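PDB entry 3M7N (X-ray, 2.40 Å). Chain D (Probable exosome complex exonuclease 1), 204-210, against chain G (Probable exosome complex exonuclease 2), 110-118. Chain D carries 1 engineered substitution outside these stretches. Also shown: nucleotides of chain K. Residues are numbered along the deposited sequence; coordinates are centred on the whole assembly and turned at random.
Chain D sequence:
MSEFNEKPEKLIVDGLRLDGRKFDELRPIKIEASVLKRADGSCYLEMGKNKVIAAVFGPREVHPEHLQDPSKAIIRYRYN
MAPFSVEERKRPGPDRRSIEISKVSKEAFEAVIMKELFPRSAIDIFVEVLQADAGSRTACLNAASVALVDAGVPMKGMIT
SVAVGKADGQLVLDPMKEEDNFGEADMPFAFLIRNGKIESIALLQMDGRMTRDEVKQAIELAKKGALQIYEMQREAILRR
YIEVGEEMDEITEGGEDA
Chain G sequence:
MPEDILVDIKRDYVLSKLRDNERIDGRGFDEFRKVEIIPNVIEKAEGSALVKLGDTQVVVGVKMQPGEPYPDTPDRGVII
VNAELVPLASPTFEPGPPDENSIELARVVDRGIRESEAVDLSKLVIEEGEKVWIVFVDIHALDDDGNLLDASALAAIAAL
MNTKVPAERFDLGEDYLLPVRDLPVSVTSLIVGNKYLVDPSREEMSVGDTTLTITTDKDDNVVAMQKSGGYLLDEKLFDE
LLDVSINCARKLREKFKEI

Chain D (204-210) LQMDGRM
Chain G, residues 110-118: DRGIRESEA

How do the two backbones lie against each other? D:Leu204 to D:Asp207 form an extended strand, with phi near -130 to -148° and psi near 125 to 145°. The chain turns a corner at D:Gly208 (phi 140°, psi -134°) and continues through D:Arg209 and D:Met210 in extended conformation. G:Asp110 to G:Glu115 are helical, in a helix that begins earlier in chain G. Its axis runs in roughly the same direction as the first strand, 36° between their N-to-C directions and 9.5 Å at closest approach. The CA atoms come nearest at D:Gly208 CA and G:Glu115 CA, 4.9 Å apart, which sets the register. The helix closes in a Schellman motif: G:Glu117 N bonds to G:Arg114 O at 3.0 Å, G:Ala118 N bonds weakly to G:Ile113 O at 3.4 Å, and G:Glu117 takes positive phi (56/40°).

Why is there a glycine at the corner? At its backbone angles a CB would be jammed against the preceding carbonyl oxygen, so the turn itself calls for glycine. Chain G does not demand it, since a CB would point away from the helix; the close contact is made by the backbone, with D:Gly208 N 3.1 Å from G:Glu115 CG. G:Glu115 points its CB toward chain D and folds back with chi1 -61°, chi2 -45° and chi3 -37°, laying its aliphatic part over the corner. D:Asp207 also directs its CB toward the helix, 4.0 Å from G:Glu115 CG, but its carboxylate is not modelled. Of the 367 Å² buried between the stretches, G:Glu115 contributes 75 Å², the largest share of any residue.

What ties the arginine of the second strand to the helix end? D:Arg209 sets out sideways, but chi1 -165° and chi2 -176° (both t) extend it before chi3 -85° (m) and chi4 115° bring its guanidinium to chain G. There it forms a salt bridge with G:Glu117, whose side chain has chi1 -67° (m), chi2 169° (t) and chi3 138°: D:Arg209 NH1 lies 2.7 Å from G:Glu117 OE2, and D:Arg209 NH2 donates to the same OE2 at 3.0 Å. D:Arg209 NH1 also makes a weak hydrogen bond to G:Ser116 O at 3.2 Å. Both acceptors sit at the guanidinium edge, whereas G:Glu115 O lies over one face. A long cationic side chain suits this place, since it reaches both a carboxylate and a carbonyl at the helix end. G:Ser116 turns its own side chain back, chi1 74° (p), with OG bonded to G:Gly112 O at 2.8 Å.

What holds the strand one helical turn earlier? Buried G:Arg111 points toward chain D with chi1 -78° (m), chi2 146°, chi3 69° (p) and chi4 -164°. Its NH1 donates a weak but nearly straight hydrogen bond to D:Met206 O at 3.5 Å (164°), and the same NH1 lies 4.3 Å from D:Gln205 CB. D:Met206 supplies only its carbonyl to this bond; its CB points away from the helix.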

# COMPACT_ATOMS: atom_id res chain seq x y z
N LEU D 204 26.48 7.60 -16.55
CA LEU D 204 27.66 6.79 -16.74
C LEU D 204 27.55 5.51 -15.91
O LEU D 204 27.34 5.56 -14.70
CB LEU D 204 28.91 7.59 -16.35
CG LEU D 204 30.27 7.05 -16.79
CD1 LEU D 204 31.32 8.16 -16.83
CD2 LEU D 204 30.70 5.92 -15.88
N GLN D 205 27.69 4.37 -16.58
CA GLN D 205 27.69 3.07 -15.93
C GLN D 205 28.66 2.18 -16.69
O GLN D 205 28.78 2.29 -17.91
CB GLN D 205 26.30 2.43 -15.99
CG GLN D 205 25.19 3.17 -15.25
CD GLN D 205 23.89 2.38 -15.25
OE1 GLN D 205 23.14 2.36 -16.23
NE2 GLN D 205 23.61 1.71 -14.13
N MET D 206 29.35 1.29 -15.99
CA MET D 206 30.16 0.29 -16.66
C MET D 206 30.18 -1.01 -15.88
O MET D 206 30.24 -1.01 -14.66
CB MET D 206 31.60 0.79 -16.93
CG MET D 206 32.68 0.29 -15.96
SD MET D 206 33.35 -1.35 -16.35
CE MET D 206 35.04 -0.98 -16.75
N ASP D 207 30.13 -2.11 -16.61
CA ASP D 207 30.32 -3.42 -16.04
C ASP D 207 31.37 -4.10 -16.92
O ASP D 207 31.32 -3.97 -18.14
CB ASP D 207 29.00 -4.19 -16.05
N GLY D 208 32.33 -4.81 -16.32
CA GLY D 208 33.28 -5.60 -17.11
C GLY D 208 34.73 -5.60 -16.65
O GLY D 208 35.01 -5.77 -15.47
N ARG D 209 35.65 -5.41 -17.59
CA ARG D 209 37.07 -5.28 -17.24
C ARG D 209 37.82 -4.41 -18.26
O ARG D 209 38.03 -4.80 -19.41
CB ARG D 209 37.74 -6.65 -17.12
CG ARG D 209 39.09 -6.63 -16.43
CD ARG D 209 39.73 -8.02 -16.43
NE ARG D 209 39.26 -8.86 -15.33
CZ ARG D 209 38.54 -9.98 -15.46
NH1 ARG D 209 38.19 -10.66 -14.37
NH2 ARG D 209 38.18 -10.42 -16.66
N MET D 210 38.22 -3.22 -17.83
CA MET D 210 38.81 -2.25 -18.72
C MET D 210 40.02 -1.57 -18.11
O MET D 210 39.98 -1.17 -16.94
CB MET D 210 37.79 -1.18 -19.08
CG MET D 210 36.82 -1.61 -20.16
SD MET D 210 35.54 -0.38 -20.42
CE MET D 210 36.49 1.01 -21.00
N ASP G 110 27.46 -6.34 -6.18
CA ASP G 110 27.43 -7.53 -7.01
C ASP G 110 28.32 -7.43 -8.26
O ASP G 110 29.01 -8.39 -8.62
CB ASP G 110 26.00 -7.84 -7.44
CG ASP G 110 25.95 -8.87 -8.53
OD1 ASP G 110 25.77 -10.07 -8.21
OD2 ASP G 110 26.10 -8.48 -9.72
N ARG G 111 28.27 -6.28 -8.92
CA ARG G 111 29.00 -6.07 -10.18
C ARG G 111 30.51 -6.14 -10.01
O ARG G 111 31.20 -6.85 -10.76
CB ARG G 111 28.59 -4.75 -10.83
CG ARG G 111 27.26 -4.84 -11.55
CD ARG G 111 26.49 -3.54 -11.46
NE ARG G 111 27.11 -2.48 -12.22
CZ ARG G 111 26.81 -1.20 -12.06
NH1 ARG G 111 27.41 -0.27 -12.79
NH2 ARG G 111 25.90 -0.86 -11.17
N GLY G 112 31.02 -5.43 -9.00
CA GLY G 112 32.41 -5.56 -8.60
C GLY G 112 32.84 -7.01 -8.44
O GLY G 112 33.87 -7.41 -8.96
N ILE G 113 32.03 -7.80 -7.74
CA ILE G 113 32.38 -9.20 -7.48
C ILE G 113 32.31 -10.04 -8.74
O ILE G 113 33.15 -10.93 -8.97
CB ILE G 113 31.39 -9.87 -6.48
CG1 ILE G 113 31.37 -9.15 -5.13
CG2 ILE G 113 31.73 -11.35 -6.28
CD1 ILE G 113 32.34 -9.70 -4.16
N ARG G 114 31.27 -9.79 -9.52
CA ARG G 114 31.01 -10.57 -10.72
C ARG G 114 32.00 -10.23 -11.85
O ARG G 114 32.59 -11.12 -12.45
CB ARG G 114 29.56 -10.37 -11.16
CG ARG G 114 29.34 -10.47 -12.65
CD ARG G 114 27.86 -10.50 -13.01
NE ARG G 114 27.22 -11.69 -12.48
CZ ARG G 114 26.42 -11.68 -11.42
NH1 ARG G 114 25.88 -12.81 -10.97
NH2 ARG G 114 26.17 -10.54 -10.82
N GLU G 115 32.19 -8.95 -12.12
CA GLU G 115 33.02 -8.55 -13.25
C GLU G 115 34.50 -8.82 -12.99
O GLU G 115 35.24 -9.17 -13.91
CB GLU G 115 32.79 -7.09 -13.62
CG GLU G 115 31.36 -6.76 -14.06
CD GLU G 115 30.78 -7.77 -15.04
OE1 GLU G 115 31.54 -8.28 -15.89
OE2 GLU G 115 29.56 -8.06 -14.94
N SER G 116 34.93 -8.68 -11.73
CA SER G 116 36.32 -8.99 -11.39
C SER G 116 36.51 -10.50 -11.33
O SER G 116 37.64 -10.97 -11.27
CB SER G 116 36.72 -8.38 -10.05
OG SER G 116 36.11 -9.11 -9.00
N GLU G 117 35.42 -11.25 -11.33
CA GLU G 117 35.50 -12.70 -11.29
C GLU G 117 36.30 -13.21 -10.07
O GLU G 117 37.08 -14.16 -10.18
CB GLU G 117 36.08 -13.23 -12.61
CG GLU G 117 35.15 -13.00 -13.79
CD GLU G 117 35.78 -13.27 -15.14
OE1 GLU G 117 35.10 -13.88 -15.99
OE2 GLU G 117 36.95 -12.87 -15.36
N ALA G 118 36.10 -12.55 -8.92
CA ALA G 118 36.72 -12.96 -7.65
C ALA G 118 36.45 -14.42 -7.29
O ALA G 118 37.31 -15.10 -6.74
CB ALA G 118 36.25 -12.05 -6.53
P C K 4 19.83 -9.40 -10.51
OP1 C K 4 19.85 -8.14 -9.73
OP2 C K 4 18.62 -9.76 -11.29
O5' C K 4 21.06 -9.42 -11.54
C5' C K 4 22.43 -9.24 -11.13
C4' C K 4 23.35 -9.55 -12.30
O4' C K 4 23.43 -10.98 -12.52
C3' C K 4 22.85 -9.04 -13.64
O3' C K 4 23.13 -7.66 -13.85
C2' C K 4 23.60 -9.92 -14.63
O2' C K 4 24.93 -9.48 -14.81
C1' C K 4 23.51 -11.27 -13.91
N1 C K 4 22.30 -12.07 -14.33
C2 C K 4 22.40 -12.96 -15.42
O2 C K 4 23.48 -13.07 -16.00
N3 C K 4 21.31 -13.67 -15.80
C4 C K 4 20.16 -13.53 -15.15
N4 C K 4 19.11 -14.26 -15.56
C5 C K 4 20.03 -12.63 -14.05
C6 C K 4 21.11 -11.93 -13.68